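Local structure of endo-1,3-beta-glucanase (Streptomyces sioyaensis, 3DGT) at residues 197-201 with 202-206. The protein probably hydrolyses internal 1,3-beta-glucosidic linkages of beta-glucans, the chain studied here being the family 16 catalytic domain of a longer protein. Residues are numbered along the deposited sequence; the frame is centred on the assembly and turned at random.
Sequences WDRSV and SPEAI
Arg-199 and Glu-204 lie side by side and point the same way, with the guanidinium and carboxylate planes 90° apart. NE of Arg-199 gives a nearly straight hydrogen bond, the core of a salt bridge, to OE2 of Glu-204 at 3.0 Å. OE2 sits at the edge of the guanidinium, almost in its plane, whereas NE meets the carboxylate from above its plane. Chi1 of Arg-199 (-62°) sets CG anti to the carbonyl carbon, 3.4 Å from OE2 of Glu-204; the bend at chi3 (74°) then turns NE toward that oxygen, while NH1 bonds to O of Pro-94. OE2 also takes a bond from a water that bridges to the backbone O of Arg-199. The other oxygen, OE1, accepts from NE1 of Trp-228 and, at 2.7 Å, from a second water, which lies in the plane of the Trp-197 indole and accepts from its NE1. With Glu-204 cut back to an alanine, NE of Arg-199 is likely to lose its charged mate, and Trp-228 and the indole-bound water their acceptor. These groups sit at the turn end of the beta hairpin of strands 191-198 and 205-210, part of the beta-jelly-roll sandwich characteristic of family 16, where a cis peptide precedes Pro-203. Asp-198 and Ala-205 form its last hydrogen-bonded antiparallel pair, with N of Asp-198 2.8 Å from O of Ala-205. One step further in, Trp-197 and Ile-206 run side by side; CD1 of the indole packs 4.0 Å from CG1 of Ile-206, whose CD1 reaches over one ring face. On the sheet face bearing Ala-205, the carboxylate of Asp-198 reaches forward to make an Asx turn: OD1 accepts from N and OG of Ser-200, the latter at 2.6 Å, and OD2 pairs with Arg-207.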
loop_
_atom_site.group_PDB
_atom_site.type_symbol
_atom_site.label_atom_id
_atom_site.label_comp_id
_atom_site.label_asym_id
_atom_site.label_seq_id
_atom_site.Cartn_x
_atom_site.Cartn_y
_atom_site.Cartn_z
ATOM N N TRP A 197 12.937 -4.697 5.704
ATOM C CA TRP A 197 12.701 -5.908 6.460
ATOM C C TRP A 197 14.084 -6.481 6.738
ATOM O O TRP A 197 14.781 -6.940 5.820
ATOM C CB TRP A 197 11.871 -6.830 5.580
ATOM C CG TRP A 197 11.429 -8.168 6.121
ATOM C CD1 TRP A 197 11.790 -8.787 7.293
ATOM C CD2 TRP A 197 10.582 -9.080 5.427
ATOM N NE1 TRP A 197 11.173 -10.027 7.375
ATOM C CE2 TRP A 197 10.435 -10.224 6.235
ATOM C CE3 TRP A 197 9.911 -9.026 4.195
ATOM C CZ2 TRP A 197 9.650 -11.312 5.846
ATOM C CZ3 TRP A 197 9.140 -10.106 3.804
ATOM C CH2 TRP A 197 9.009 -11.228 4.631
ATOM N N ASP A 198 14.484 -6.411 8.005
ATOM C CA ASP A 198 15.849 -6.689 8.437
ATOM C C ASP A 198 15.919 -8.011 9.199
ATOM O O ASP A 198 15.504 -8.101 10.360
ATOM C CB ASP A 198 16.335 -5.523 9.307
ATOM C CG ASP A 198 17.801 -5.608 9.653
ATOM O OD1 ASP A 198 18.416 -6.660 9.382
ATOM O OD2 ASP A 198 18.339 -4.615 10.199
ATOM N N ARG A 199 16.437 -9.038 8.535
ATOM C CA ARG A 199 16.622 -10.337 9.179
ATOM C C ARG A 199 18.085 -10.555 9.558
ATOM O O ARG A 199 18.507 -11.695 9.778
ATOM C CB ARG A 199 16.132 -11.461 8.254
ATOM C CG ARG A 199 14.637 -11.377 7.929
ATOM C CD ARG A 199 14.174 -12.585 7.137
ATOM N NE ARG A 199 14.078 -13.763 7.999
ATOM C CZ ARG A 199 13.845 -14.994 7.555
ATOM N NH1 ARG A 199 13.722 -15.216 6.252
ATOM N NH2 ARG A 199 13.753 -16.010 8.408
ATOM N N SER A 200 18.851 -9.465 9.653
ATOM C CA SER A 200 20.286 -9.557 9.956
ATOM C C SER A 200 20.604 -9.424 11.441
ATOM O O SER A 200 21.762 -9.579 11.829
ATOM C CB SER A 200 21.077 -8.513 9.163
ATOM O OG SER A 200 20.952 -7.225 9.731
ATOM N N VAL A 201 19.586 -9.126 12.250
ATOM C CA VAL A 201 19.744 -8.867 13.680
ATOM C C VAL A 201 18.693 -9.627 14.470
ATOM O O VAL A 201 17.640 -9.981 13.934
ATOM C CB VAL A 201 19.598 -7.342 14.017
ATOM C CG1 VAL A 201 20.812 -6.560 13.539
ATOM C CG2 VAL A 201 18.302 -6.756 13.459
ATOM N N SER A 202 18.988 -9.885 15.742
ATOM C CA SER A 202 17.998 -10.395 16.677
ATOM C C SER A 202 17.777 -9.345 17.763
ATOM O O SER A 202 18.733 -8.938 18.427
ATOM C CB SER A 202 18.459 -11.714 17.300
ATOM O OG SER A 202 17.512 -12.165 18.259
ATOM N N PRO A 203 16.525 -8.887 17.953
ATOM C CA PRO A 203 15.319 -9.331 17.251
ATOM C C PRO A 203 15.231 -8.773 15.832
ATOM O O PRO A 203 15.728 -7.674 15.552
ATOM C CB PRO A 203 14.188 -8.771 18.118
ATOM C CG PRO A 203 14.759 -7.514 18.699
ATOM C CD PRO A 203 16.228 -7.825 18.938
ATOM N N GLU A 204 14.588 -9.537 14.954
ATOM C CA GLU A 204 14.328 -9.086 13.589
ATOM C C GLU A 204 13.499 -7.813 13.638
ATOM O O GLU A 204 12.734 -7.601 14.580
ATOM C CB GLU A 204 13.612 -10.174 12.788
ATOM C CG GLU A 204 14.502 -11.365 12.452
ATOM C CD GLU A 204 13.835 -12.358 11.511
ATOM O OE1 GLU A 204 12.591 -12.372 11.431
ATOM O OE2 GLU A 204 14.556 -13.145 10.859
ATOM N N ALA A 205 13.672 -6.962 12.636
ATOM C CA ALA A 205 12.992 -5.670 12.631
ATOM C C ALA A 205 12.455 -5.315 11.266
ATOM O O ALA A 205 13.002 -5.716 10.238
ATOM C CB ALA A 205 13.929 -4.573 13.118
ATOM N N ILE A 206 11.374 -4.553 11.284
ATOM C CA ILE A 206 10.812 -3.956 10.080
ATOM C C ILE A 206 10.778 -2.440 10.309
ATOM O O ILE A 206 10.285 -1.971 11.344
ATOM C CB ILE A 206 9.431 -4.569 9.749
ATOM C CG1 ILE A 206 9.643 -6.021 9.283
ATOM C CG2 ILE A 206 8.676 -3.717 8.702
ATOM C CD1 ILE A 206 8.374 -6.864 9.170
HETATM O O HOH W 1 11.001 -12.242 9.298
HETATM O O HOH W 2 17.063 -13.664 11.328
#